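Local coordinates for 2,5-dihydroxypyridine 5,6-dioxygenase (Pseudomonas putida KT2440, PDB 7CUP), which catalyses the iron-dependent, dioxygen-consuming ring cleavage of 2,5-dihydroxypyridine between carbons 5 and 6, giving N-formylmaleamate in aerobic nicotinate degradation, at residues 291-296 / 318-323; 27-32 / 42-47; 137-142 / 180-185; 237-242 / 247-252. All blocks are in the same frame, centred on the assembly; numbering follows the deposited sequence.

Interaction 1. Residues 291-296 / 318-323. With FE (Fe (III) ion), chain G.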
loop_
_atom_site.group_PDB
_atom_site.type_symbol
_atom_site.label_atom_id
_atom_site.label_comp_id
_atom_site.label_asym_id
_atom_site.label_seq_id
_atom_site.Cartn_x
_atom_site.Cartn_y
_atom_site.Cartn_z
ATOM N N ASP A 291 -4.255 28.385 -12.537
ATOM C CA ASP A 291 -4.979 28.893 -13.728
ATOM C C ASP A 291 -5.578 30.273 -13.419
ATOM O O ASP A 291 -5.466 31.168 -14.264
ATOM C CB ASP A 291 -6.056 27.909 -14.158
ATOM C CG ASP A 291 -5.543 26.788 -15.030
ATOM O OD1 ASP A 291 -5.405 27.022 -16.258
ATOM O OD2 ASP A 291 -5.304 25.688 -14.498
ATOM N N ALA A 292 -6.227 30.416 -12.255
ATOM C CA ALA A 292 -6.913 31.642 -11.822
ATOM C C ALA A 292 -5.862 32.722 -11.587
ATOM O O ALA A 292 -6.138 33.870 -11.923
ATOM C CB ALA A 292 -7.732 31.377 -10.573
ATOM N N ARG A 293 -4.701 32.381 -11.015
ATOM C CA ARG A 293 -3.675 33.418 -10.726
ATOM C C ARG A 293 -3.023 33.890 -12.032
ATOM O O ARG A 293 -2.611 35.065 -12.086
ATOM C CB ARG A 293 -2.611 32.923 -9.744
ATOM C CG ARG A 293 -3.136 32.601 -8.354
ATOM C CD ARG A 293 -2.043 32.182 -7.418
ATOM N NE ARG A 293 -2.605 32.054 -6.085
ATOM C CZ ARG A 293 -3.313 31.019 -5.644
ATOM N NH1 ARG A 293 -3.543 29.981 -6.441
ATOM N NH2 ARG A 293 -3.784 31.020 -4.398
ATOM N N ALA A 294 -2.814 33.002 -13.002
ATOM C CA ALA A 294 -1.838 33.226 -14.092
ATOM C C ALA A 294 -2.505 33.608 -15.419
ATOM O O ALA A 294 -1.753 34.021 -16.301
ATOM C CB ALA A 294 -0.911 32.042 -14.281
ATOM N N PHE A 295 -3.809 33.460 -15.607
ATOM C CA PHE A 295 -4.384 33.528 -16.972
ATOM C C PHE A 295 -4.026 34.886 -17.614
ATOM O O PHE A 295 -4.040 35.948 -16.950
ATOM C CB PHE A 295 -5.867 33.180 -16.979
ATOM C CG PHE A 295 -6.837 34.146 -16.323
ATOM C CD1 PHE A 295 -7.453 35.143 -17.063
ATOM C CD2 PHE A 295 -7.259 33.967 -15.007
ATOM C CE1 PHE A 295 -8.417 35.960 -16.492
ATOM C CE2 PHE A 295 -8.214 34.798 -14.437
ATOM C CZ PHE A 295 -8.784 35.805 -15.174
ATOM N N TYR A 296 -3.688 34.836 -18.896
ATOM C CA TYR A 296 -3.237 35.978 -19.727
ATOM C C TYR A 296 -4.198 37.169 -19.566
ATOM O O TYR A 296 -5.395 37.036 -19.863
ATOM C CB TYR A 296 -3.167 35.487 -21.172
ATOM C CG TYR A 296 -2.453 36.378 -22.162
ATOM C CD1 TYR A 296 -1.069 36.399 -22.230
ATOM C CD2 TYR A 296 -3.152 37.117 -23.102
ATOM C CE1 TYR A 296 -0.393 37.160 -23.176
ATOM C CE2 TYR A 296 -2.493 37.872 -24.064
ATOM C CZ TYR A 296 -1.111 37.903 -24.093
ATOM O OH TYR A 296 -0.440 38.651 -25.011
ATOM N N HIS A 318 -4.871 35.306 4.012
ATOM C CA HIS A 318 -4.336 35.609 2.667
ATOM C C HIS A 318 -5.382 35.307 1.584
ATOM O O HIS A 318 -5.842 34.140 1.484
ATOM C CB HIS A 318 -3.057 34.806 2.469
ATOM C CG HIS A 318 -2.563 34.888 1.072
ATOM N ND1 HIS A 318 -2.582 33.809 0.225
ATOM C CD2 HIS A 318 -2.115 35.936 0.364
ATOM C CE1 HIS A 318 -2.139 34.172 -0.953
ATOM N NE2 HIS A 318 -1.839 35.466 -0.888
ATOM N N LEU A 319 -5.718 36.307 0.765
ATOM C CA LEU A 319 -6.597 36.137 -0.428
ATOM C C LEU A 319 -5.845 36.550 -1.690
ATOM O O LEU A 319 -5.059 37.514 -1.628
ATOM C CB LEU A 319 -7.865 36.978 -0.272
ATOM C CG LEU A 319 -8.665 36.722 1.000
ATOM C CD1 LEU A 319 -9.859 37.665 1.048
ATOM C CD2 LEU A 319 -9.125 35.269 1.104
ATOM N N ASP A 320 -6.021 35.773 -2.761
ATOM C CA ASP A 320 -5.619 36.090 -4.152
ATOM C C ASP A 320 -6.901 36.261 -4.938
ATOM O O ASP A 320 -7.782 35.360 -4.871
ATOM C CB ASP A 320 -4.715 35.020 -4.758
ATOM C CG ASP A 320 -3.296 35.114 -4.233
ATOM O OD1 ASP A 320 -2.933 36.198 -3.792
ATOM O OD2 ASP A 320 -2.593 34.097 -4.233
ATOM N N ILE A 321 -7.003 37.377 -5.649
ATOM C CA ILE A 321 -8.249 37.771 -6.359
ATOM C C ILE A 321 -7.883 38.255 -7.754
ATOM O O ILE A 321 -7.411 39.377 -7.904
ATOM C CB ILE A 321 -9.000 38.851 -5.567
ATOM C CG1 ILE A 321 -9.327 38.362 -4.160
ATOM C CG2 ILE A 321 -10.228 39.285 -6.343
ATOM C CD1 ILE A 321 -9.926 39.419 -3.243
ATOM N N PRO A 322 -8.101 37.434 -8.801
ATOM C CA PRO A 322 -7.959 37.865 -10.190
ATOM C C PRO A 322 -9.245 38.479 -10.760
ATOM O O PRO A 322 -10.308 37.955 -10.537
ATOM C CB PRO A 322 -7.639 36.578 -10.960
ATOM C CG PRO A 322 -8.165 35.446 -10.079
ATOM C CD PRO A 322 -8.432 36.003 -8.702
ATOM N N LEU A 323 -9.105 39.566 -11.516
ATOM C CA LEU A 323 -10.233 40.249 -12.196
ATOM C C LEU A 323 -10.028 40.153 -13.701
ATOM O O LEU A 323 -8.864 40.278 -14.157
ATOM C CB LEU A 323 -10.286 41.704 -11.735
ATOM C CG LEU A 323 -10.288 41.906 -10.236
ATOM C CD1 LEU A 323 -10.223 43.386 -9.926
ATOM C CD2 LEU A 323 -11.519 41.265 -9.603
HETATM FE FE FE G . -1.111 36.760 -2.506
HETATM O O HOH W 1 -0.035 34.854 -3.260
HETATM O O HOH W 2 0.278 37.348 -0.704
#

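Interaction 2. Residues 27-32 / 42-47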
loop_
_atom_site.group_PDB
_atom_site.type_symbol
_atom_site.label_atom_id
_atom_site.label_comp_id
_atom_site.label_asym_id
_atom_site.label_seq_id
_atom_site.Cartn_x
_atom_site.Cartn_y
_atom_site.Cartn_z
ATOM N N VAL A 27 20.313 17.863 -5.951
ATOM C CA VAL A 27 18.853 18.135 -5.839
ATOM C C VAL A 27 18.337 17.490 -4.553
ATOM O O VAL A 27 18.559 16.271 -4.351
ATOM C CB VAL A 27 18.110 17.587 -7.063
ATOM C CG1 VAL A 27 16.607 17.780 -6.906
ATOM C CG2 VAL A 27 18.622 18.201 -8.358
ATOM N N ALA A 28 17.634 18.258 -3.735
ATOM C CA ALA A 28 16.829 17.755 -2.610
ATOM C C ALA A 28 15.355 17.844 -2.999
ATOM O O ALA A 28 14.893 18.930 -3.418
ATOM C CB ALA A 28 17.142 18.551 -1.370
ATOM N N VAL A 29 14.651 16.728 -2.863
ATOM C CA VAL A 29 13.182 16.649 -3.063
ATOM C C VAL A 29 12.549 16.692 -1.674
ATOM O O VAL A 29 12.737 15.740 -0.897
ATOM C CB VAL A 29 12.739 15.425 -3.880
ATOM C CG1 VAL A 29 11.229 15.458 -4.080
ATOM C CG2 VAL A 29 13.453 15.368 -5.215
ATOM N N LEU A 30 11.931 17.830 -1.360
ATOM C CA LEU A 30 11.292 18.104 -0.049
ATOM C C LEU A 30 9.846 17.615 -0.089
ATOM O O LEU A 30 9.095 17.974 -1.036
ATOM C CB LEU A 30 11.341 19.595 0.222
ATOM C CG LEU A 30 10.601 20.005 1.487
ATOM C CD1 LEU A 30 11.179 19.317 2.728
ATOM C CD2 LEU A 30 10.618 21.510 1.610
ATOM N N LYS A 31 9.474 16.800 0.878
ATOM C CA LYS A 31 8.096 16.244 0.924
ATOM C C LYS A 31 7.610 16.155 2.367
ATOM O O LYS A 31 8.434 16.238 3.283
ATOM C CB LYS A 31 8.053 14.851 0.278
ATOM C CG LYS A 31 8.970 13.829 0.925
ATOM C CD LYS A 31 8.815 12.453 0.340
ATOM C CE LYS A 31 9.592 11.403 1.090
ATOM N NZ LYS A 31 9.221 10.063 0.591
ATOM N N SER A 32 6.302 15.951 2.523
ATOM C CA SER A 32 5.622 15.636 3.804
ATOM C C SER A 32 4.593 14.532 3.539
ATOM O O SER A 32 4.574 14.041 2.422
ATOM C CB SER A 32 5.009 16.893 4.405
ATOM O OG SER A 32 4.596 16.659 5.748
ATOM N N ALA A 42 8.946 10.935 -9.621
ATOM C CA ALA A 42 9.335 11.515 -10.932
ATOM C C ALA A 42 10.496 12.520 -10.772
ATOM O O ALA A 42 11.390 12.542 -11.645
ATOM C CB ALA A 42 8.162 12.156 -11.593
ATOM N N ALA A 43 10.456 13.346 -9.729
ATOM C CA ALA A 43 11.511 14.326 -9.388
ATOM C C ALA A 43 12.804 13.582 -9.039
ATOM O O ALA A 43 13.870 13.949 -9.561
ATOM C CB ALA A 43 11.023 15.243 -8.287
ATOM N N MET A 44 12.726 12.543 -8.208
ATOM C CA MET A 44 13.913 11.751 -7.790
ATOM C C MET A 44 14.517 11.064 -9.037
ATOM O O MET A 44 15.726 11.190 -9.239
ATOM C CB MET A 44 13.543 10.701 -6.741
ATOM C CG MET A 44 13.155 11.281 -5.368
ATOM S SD MET A 44 14.559 11.903 -4.414
ATOM C CE MET A 44 15.217 10.400 -3.703
ATOM N N GLU A 45 13.677 10.425 -9.859
ATOM C CA GLU A 45 14.069 9.664 -11.078
ATOM C C GLU A 45 14.669 10.636 -12.091
ATOM O O GLU A 45 15.764 10.380 -12.542
ATOM C CB GLU A 45 12.903 8.860 -11.654
ATOM C CG GLU A 45 12.608 7.593 -10.859
ATOM C CD GLU A 45 13.859 6.836 -10.400
ATOM O OE1 GLU A 45 14.176 6.829 -9.159
ATOM O OE2 GLU A 45 14.539 6.265 -11.291
ATOM N N ALA A 46 14.022 11.762 -12.368
ATOM C CA ALA A 46 14.496 12.745 -13.362
ATOM C C ALA A 46 15.855 13.342 -12.941
ATOM O O ALA A 46 16.789 13.427 -13.795
ATOM C CB ALA A 46 13.464 13.818 -13.555
ATOM N N ALA A 47 16.005 13.752 -11.687
ATOM C CA ALA A 47 17.283 14.310 -11.182
ATOM C C ALA A 47 18.414 13.300 -11.376
ATOM O O ALA A 47 19.518 13.718 -11.850
ATOM C CB ALA A 47 17.145 14.726 -9.753
#

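Interaction 3. Residues 137-142 / 180-185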
loop_
_atom_site.group_PDB
_atom_site.type_symbol
_atom_site.label_atom_id
_atom_site.label_comp_id
_atom_site.label_asym_id
_atom_site.label_seq_id
_atom_site.Cartn_x
_atom_site.Cartn_y
_atom_site.Cartn_z
ATOM N N ASP A 137 10.430 30.666 -23.719
ATOM C CA ASP A 137 9.623 31.765 -24.307
ATOM C C ASP A 137 8.749 32.391 -23.216
ATOM O O ASP A 137 8.623 33.642 -23.204
ATOM C CB ASP A 137 8.860 31.274 -25.535
ATOM C CG ASP A 137 8.771 32.357 -26.598
ATOM O OD1 ASP A 137 7.672 32.955 -26.715
ATOM O OD2 ASP A 137 9.818 32.634 -27.254
ATOM N N ASP A 138 8.196 31.592 -22.291
ATOM C CA ASP A 138 7.410 32.173 -21.178
ATOM C C ASP A 138 8.323 33.131 -20.402
ATOM O O ASP A 138 7.868 34.209 -20.033
ATOM C CB ASP A 138 6.783 31.103 -20.269
ATOM C CG ASP A 138 5.544 30.426 -20.858
ATOM O OD1 ASP A 138 5.069 30.871 -21.932
ATOM O OD2 ASP A 138 5.070 29.429 -20.257
ATOM N N LYS A 139 9.531 32.703 -20.069
ATOM C CA LYS A 139 10.502 33.512 -19.282
ATOM C C LYS A 139 10.782 34.826 -20.022
ATOM O O LYS A 139 10.757 35.900 -19.368
ATOM C CB LYS A 139 11.814 32.756 -19.090
ATOM C CG LYS A 139 12.780 33.465 -18.161
ATOM C CD LYS A 139 14.192 32.995 -18.305
ATOM C CE LYS A 139 15.128 33.754 -17.402
ATOM N NZ LYS A 139 16.428 33.047 -17.334
ATOM N N ARG A 140 11.046 34.725 -21.322
ATOM C CA ARG A 140 11.339 35.909 -22.171
ATOM C C ARG A 140 10.197 36.927 -22.009
ATOM O O ARG A 140 10.485 38.109 -21.681
ATOM C CB ARG A 140 11.575 35.490 -23.629
ATOM C CG ARG A 140 11.994 36.644 -24.534
ATOM C CD ARG A 140 11.992 36.327 -26.016
ATOM N NE ARG A 140 10.720 35.813 -26.532
ATOM C CZ ARG A 140 9.618 36.535 -26.739
ATOM N NH1 ARG A 140 9.577 37.826 -26.459
ATOM N NH2 ARG A 140 8.532 35.951 -27.198
ATOM N N ARG A 141 8.948 36.494 -22.199
ATOM C CA ARG A 141 7.767 37.396 -22.196
ATOM C C ARG A 141 7.625 38.033 -20.810
ATOM O O ARG A 141 7.354 39.248 -20.720
ATOM C CB ARG A 141 6.511 36.642 -22.644
ATOM C CG ARG A 141 6.558 36.193 -24.099
ATOM C CD ARG A 141 5.259 35.612 -24.655
ATOM N NE ARG A 141 4.840 34.457 -23.861
ATOM C CZ ARG A 141 3.964 34.511 -22.854
ATOM N NH1 ARG A 141 3.369 35.645 -22.538
ATOM N NH2 ARG A 141 3.683 33.428 -22.149
ATOM N N VAL A 142 7.830 37.261 -19.749
ATOM C CA VAL A 142 7.644 37.741 -18.345
ATOM C C VAL A 142 8.728 38.772 -17.981
ATOM O O VAL A 142 8.404 39.742 -17.238
ATOM C CB VAL A 142 7.627 36.559 -17.360
ATOM C CG1 VAL A 142 7.740 37.011 -15.909
ATOM C CG2 VAL A 142 6.398 35.688 -17.589
ATOM N N TYR A 180 10.365 28.051 -13.625
ATOM C CA TYR A 180 11.596 27.244 -13.415
ATOM C C TYR A 180 12.601 28.056 -12.607
ATOM O O TYR A 180 12.465 29.305 -12.553
ATOM C CB TYR A 180 12.061 26.620 -14.738
ATOM C CG TYR A 180 12.471 27.528 -15.872
ATOM C CD1 TYR A 180 11.576 27.919 -16.857
ATOM C CD2 TYR A 180 13.798 27.938 -16.021
ATOM C CE1 TYR A 180 11.969 28.725 -17.917
ATOM C CE2 TYR A 180 14.206 28.730 -17.090
ATOM C CZ TYR A 180 13.293 29.127 -18.047
ATOM O OH TYR A 180 13.714 29.901 -19.095
ATOM N N ALA A 181 13.506 27.353 -11.909
ATOM C CA ALA A 181 14.487 27.911 -10.960
ATOM C C ALA A 181 15.914 27.772 -11.503
ATOM O O ALA A 181 16.664 26.922 -10.968
ATOM C CB ALA A 181 14.348 27.227 -9.635
ATOM N N ASP A 182 16.263 28.626 -12.475
ATOM C CA ASP A 182 17.512 28.588 -13.281
ATOM C C ASP A 182 18.603 29.433 -12.612
ATOM O O ASP A 182 19.761 29.119 -12.764
ATOM C CB ASP A 182 17.277 28.995 -14.745
ATOM C CG ASP A 182 16.619 30.348 -14.937
ATOM O OD1 ASP A 182 15.849 30.765 -14.049
ATOM O OD2 ASP A 182 16.860 30.951 -15.994
ATOM N N GLU A 183 18.267 30.434 -11.834
ATOM C CA GLU A 183 19.302 31.325 -11.284
ATOM C C GLU A 183 19.517 31.043 -9.811
ATOM O O GLU A 183 18.602 30.666 -9.094
ATOM C CB GLU A 183 18.881 32.758 -11.555
ATOM C CG GLU A 183 19.095 33.112 -13.006
ATOM C CD GLU A 183 18.629 34.511 -13.290
ATOM O OE1 GLU A 183 18.074 34.721 -14.391
ATOM O OE2 GLU A 183 18.778 35.362 -12.371
ATOM N N PRO A 184 20.734 31.306 -9.306
ATOM C CA PRO A 184 21.037 31.024 -7.910
ATOM C C PRO A 184 20.149 31.912 -7.019
ATOM O O PRO A 184 19.850 33.034 -7.397
ATOM C CB PRO A 184 22.550 31.308 -7.769
ATOM C CG PRO A 184 23.053 31.635 -9.183
ATOM C CD PRO A 184 21.843 31.957 -10.033
ATOM N N GLY A 185 19.676 31.372 -5.891
ATOM C CA GLY A 185 18.818 32.095 -4.954
ATOM C C GLY A 185 17.428 32.328 -5.529
ATOM O O GLY A 185 16.666 33.047 -4.886
#

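Interaction 4. Residues 237-242 / 247-252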
loop_
_atom_site.group_PDB
_atom_site.type_symbol
_atom_site.label_atom_id
_atom_site.label_comp_id
_atom_site.label_asym_id
_atom_site.label_seq_id
_atom_site.Cartn_x
_atom_site.Cartn_y
_atom_site.Cartn_z
ATOM N N THR A 237 -11.504 49.273 3.340
ATOM C CA THR A 237 -12.311 49.901 4.420
ATOM C C THR A 237 -13.789 49.584 4.220
ATOM O O THR A 237 -14.560 49.739 5.190
ATOM C CB THR A 237 -12.049 51.407 4.477
ATOM O OG1 THR A 237 -12.380 51.879 3.168
ATOM C CG2 THR A 237 -10.615 51.706 4.863
ATOM N N GLY A 238 -14.170 49.104 3.041
ATOM C CA GLY A 238 -15.561 48.721 2.776
ATOM C C GLY A 238 -15.619 47.473 1.923
ATOM O O GLY A 238 -14.888 47.435 0.946
ATOM N N ILE A 239 -16.529 46.559 2.251
ATOM C CA ILE A 239 -16.881 45.375 1.415
ATOM C C ILE A 239 -18.411 45.310 1.266
ATOM O O ILE A 239 -19.113 45.048 2.284
ATOM C CB ILE A 239 -16.293 44.098 2.036
ATOM C CG1 ILE A 239 -14.784 44.234 2.262
ATOM C CG2 ILE A 239 -16.657 42.892 1.180
ATOM C CD1 ILE A 239 -14.141 43.045 2.975
ATOM N N HIS A 240 -18.907 45.504 0.042
ATOM C CA HIS A 240 -20.350 45.665 -0.264
ATOM C C HIS A 240 -20.816 44.739 -1.391
ATOM O O HIS A 240 -20.171 44.696 -2.447
ATOM C CB HIS A 240 -20.633 47.123 -0.637
ATOM C CG HIS A 240 -20.096 48.040 0.393
ATOM N ND1 HIS A 240 -19.070 48.940 0.127
ATOM C CD2 HIS A 240 -20.381 48.120 1.706
ATOM C CE1 HIS A 240 -18.778 49.574 1.240
ATOM N NE2 HIS A 240 -19.573 49.088 2.229
ATOM N N GLY A 241 -21.973 44.127 -1.174
ATOM C CA GLY A 241 -22.736 43.345 -2.160
ATOM C C GLY A 241 -23.884 42.655 -1.454
ATOM O O GLY A 241 -24.348 43.195 -0.442
ATOM N N GLY A 242 -24.270 41.473 -1.926
ATOM C CA GLY A 242 -25.272 40.613 -1.274
ATOM C C GLY A 242 -24.594 39.467 -0.553
ATOM O O GLY A 242 -24.034 39.691 0.532
ATOM N N TYR A 247 -20.219 36.718 3.008
ATOM C CA TYR A 247 -19.336 35.540 3.206
ATOM C C TYR A 247 -17.895 36.032 3.326
ATOM O O TYR A 247 -17.203 35.594 4.253
ATOM C CB TYR A 247 -19.513 34.510 2.089
ATOM C CG TYR A 247 -18.663 33.270 2.228
ATOM C CD1 TYR A 247 -17.334 33.267 1.849
ATOM C CD2 TYR A 247 -19.185 32.087 2.710
ATOM C CE1 TYR A 247 -16.540 32.135 1.957
ATOM C CE2 TYR A 247 -18.413 30.936 2.791
ATOM C CZ TYR A 247 -17.080 30.962 2.423
ATOM O OH TYR A 247 -16.277 29.868 2.543
ATOM N N LEU A 248 -17.462 36.920 2.426
ATOM C CA LEU A 248 -16.088 37.487 2.462
ATOM C C LEU A 248 -15.912 38.228 3.784
ATOM O O LEU A 248 -14.884 38.003 4.449
ATOM C CB LEU A 248 -15.852 38.410 1.268
ATOM C CG LEU A 248 -14.451 39.008 1.178
ATOM C CD1 LEU A 248 -13.357 37.938 1.303
ATOM C CD2 LEU A 248 -14.284 39.826 -0.094
ATOM N N ARG A 249 -16.872 39.067 4.180
ATOM C CA ARG A 249 -16.711 39.874 5.420
ATOM C C ARG A 249 -16.591 38.934 6.625
ATOM O O ARG A 249 -15.760 39.180 7.492
ATOM C CB ARG A 249 -17.873 40.846 5.658
ATOM C CG ARG A 249 -17.850 42.131 4.849
ATOM C CD ARG A 249 -18.957 43.077 5.349
ATOM N NE ARG A 249 -20.312 42.506 5.285
ATOM C CZ ARG A 249 -21.124 42.570 4.235
ATOM N NH1 ARG A 249 -20.758 43.171 3.114
ATOM N NH2 ARG A 249 -22.325 42.031 4.307
ATOM N N ASP A 250 -17.411 37.897 6.687
ATOM C CA ASP A 250 -17.413 36.947 7.821
ATOM C C ASP A 250 -16.086 36.178 7.849
ATOM O O ASP A 250 -15.577 35.872 8.954
ATOM C CB ASP A 250 -18.621 36.024 7.711
ATOM C CG ASP A 250 -18.966 35.255 8.967
ATOM O OD1 ASP A 250 -19.840 35.708 9.716
ATOM O OD2 ASP A 250 -18.372 34.202 9.172
ATOM N N TYR A 251 -15.548 35.824 6.686
ATOM C CA TYR A 251 -14.289 35.051 6.614
ATOM C C TYR A 251 -13.164 35.907 7.178
ATOM O O TYR A 251 -12.430 35.465 8.060
ATOM C CB TYR A 251 -13.975 34.643 5.179
ATOM C CG TYR A 251 -12.701 33.848 5.053
ATOM C CD1 TYR A 251 -12.659 32.513 5.433
ATOM C CD2 TYR A 251 -11.536 34.427 4.577
ATOM C CE1 TYR A 251 -11.495 31.770 5.298
ATOM C CE2 TYR A 251 -10.365 33.699 4.428
ATOM C CZ TYR A 251 -10.349 32.365 4.791
ATOM O OH TYR A 251 -9.200 31.640 4.698
ATOM N N MET A 252 -13.028 37.114 6.638
ATOM C CA MET A 252 -11.967 38.069 7.029
ATOM C C MET A 252 -12.078 38.431 8.519
ATOM O O MET A 252 -11.015 38.512 9.162
ATOM C CB MET A 252 -12.020 39.303 6.138
ATOM C CG MET A 252 -11.737 38.953 4.705
ATOM S SD MET A 252 -11.456 40.308 3.590
ATOM C CE MET A 252 -9.762 40.718 4.008
HETATM O O HOH W 3 -23.990 41.820 2.021
#

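Interaction 1. Residues 291-296 / 318-323
Arg293, in the last turn of helix 290-294, reaches Asp320 of strand 319-323, and the two backbones come closest at Arg293 and Pro322, whose CA atoms are 6.2 Å apart. The main polar link runs from Arg293 to Asp320. Arg293 NE donates to Asp320 OD2 at 2.8 Å in a nearly straight bond (166°), and the pair is a salt bridge. The arginine chain is extended from CG to NE, which carries the guanidinium over to the strand. OD2 lies in the guanidinium plane, at its edge. It is met on its anti side, and the two flat groups stand almost perpendicular, 83° apart. Arg293 NH2 adds a weak bond to the same oxygen, while Arg293 NH1 is held by the carbonyl of Met288. Two residues further along the strand, Pro322 packs on Ala292 and Phe295. Its CG lies 4.1 Å from Ala292 CB, and its CB lies 3.9 Å from Phe295 CE2. Asp320 OD1 binds the iron at 2.3 Å, and His318 NE2 binds it at 2.2 Å. His265, Ser302 and two waters complete the site. One of these waters also donates to Asp320 OD2 at 2.8 Å. The carboxylate therefore divides its work: OD1 serves the metal, and OD2 takes the arginine and the metal-bound water. Arg293 is a second-shell residue that probably helps hold the carboxylate's rotation, with OD1 turned to the iron.

Interaction 2. Residues 27-32 / 42-47
Val27 and Val29 of strand 26-31 meet Ala43, Met44 and Ala47 of helix 37-49, and the contact is wholly apolar, with no hydrogen bond between the two segments. Strand and helix run antiparallel. Their short axes make an angle of 176° and come within 9.0 Å of each other. The first kind of contact is methyl against methyl. Val27 CG2 lies 4.0 Å from Ala47 CB, and its CB is equally near that methyl. Two residues on, on the same side of the strand, Val29 CG2 reaches Ala43 CB at 3.9 Å. In both valines CG2 is anti to the carbonyl carbon, and it is this branch that touches the helix. Ala43 and Ala47 each offer a single methyl, which probably allows the close approach of helix and strand. The second kind is methyl against sulfur. Met44 SD sits 3.7 Å from Val29 CG2, and Val29 CB is also near it. Chi1 (-69°) and chi2 (-74°) of the methionine bring the sulfur beside the valine. Val29 CG2 thus touches both Ala43 and Met44. Met44 also packs on Glu58 of a second subunit. The contact joins the first strand and the helix of a beta-alpha-beta unit whose second strand, 53-58, lies next to 26-31 in the parallel sheet. Ala47 also touches Val54, and Met44 touches Ala56, both on that strand. On another face of the helix, Ala42 and Ala46 pack on helix 5-18.

Interaction 3. Residues 137-142 / 180-185
Lys139 leaves its helix with CG anti to the backbone N (chi1 -173°) and stays extended to its end, which brings its ammonium to Asp182. In Asp182, CG sits between the backbone N and the carbonyl carbon (chi1 55°), with the carboxylate facing the lysine. The result is a salt-bridge network of Lys139, Asp182 and Glu183, which ties helix 136-151 to the loop between strands 175-177 and 187-189. Lys139 NZ donates to Asp182 OD2, and the oxygen uses its syn lone pair. At 2.5 Å, NZ to OD2 is a short contact, and its exact length should not be pressed. The two side chains approach from opposite directions. Glu183 gives a long second ion pair, with OE1 3.8 Å from Lys139 NZ. Asp182 has partners outside the pair as well: OD2 also forms a salt bridge with Arg20, and OD1 bonds to Tyr178 OH. Two positive groups thus share OD2, which probably keeps the carboxylate ionised. Replacing Lys139 with an alanine would probably leave Asp182 to Arg20 and Tyr178, remove the distant positive charge facing Glu183 and take away the chain that packs on the Tyr180 hydroxyl. The helix also has ion pairs of its own. Arg141 NH2 meets Asp138 OD1 at 2.9 Å, and Asp138 is also bridged to Arg273. The tyrosine crosses the lysine chain at about a right angle. Tyr180 OH lies 3.2 Å from Lys139 CD and 3.4 Å from Lys139 CB.

Interaction 4. Residues 237-242 / 247-252
Strand 235-240, an edge of a three-stranded antiparallel sheet within this chain, is followed, after Gly241 and Gly242, by helix 243-253, and Ile239 joins the two by packing on Leu248, Arg249 and Met252. The short axes approach to 9.0 Å at an angle of 136°. Ile239 CB lies 3.8 Å from Arg249 CG, where the two side chains slide past each other in opposite directions. Ile239 CG2 meets Leu248 CD2 at 4.1 Å, and the isoleucine tip, CD1, reaches Met252 SD at 3.9 Å. Polar atoms meet beside this apolar patch. The Arg249 chain bends at chi3 (-58°), which turns its guanidinium back toward the strand. Arg249 NH1 donates to Ile239 O at 2.6 Å. The bond is bent, 137° at the hydrogen, and NH1 stands above the carbonyl plane. Arg249 NH2 donates to a water 2.8 Å away, which lies close to Gly241 O and Gly242 O. Gly242 is at the N-cap position, and the water links Arg249 to the residues just before the helix. A leucine at Arg249 is likely to leave Ile239 O without this donor and the water without its link to the helix. Tyr247 reaches Thr277 and Tyr222 of a fourth subunit. On the sheet side, Ile239 also touches Ile227 and Leu229 of strand 227-232. On the helix side, Leu248 and Met252 rest on Leu319 of strand 319-323.

Along the chain the contacts follow one another in the order interaction 2, 3, 4, 1, and none encloses another. Interaction 1 lies nearest the chain's centre and is the one that holds the iron. Interactions 2 and 4 lie on opposite sides of that centre, with their own centres 41 Å apart. Interaction 2 belongs to the parallel sheet. Interactions 1 and 4 join directly, since helix 243-253 backs the strand that carries Asp320 and follows directly on His318. Interaction 3 touches interaction 1 through Tyr296 and Arg141. Interactions 2 and 3 do not touch; about 9 Å separates their nearest atoms.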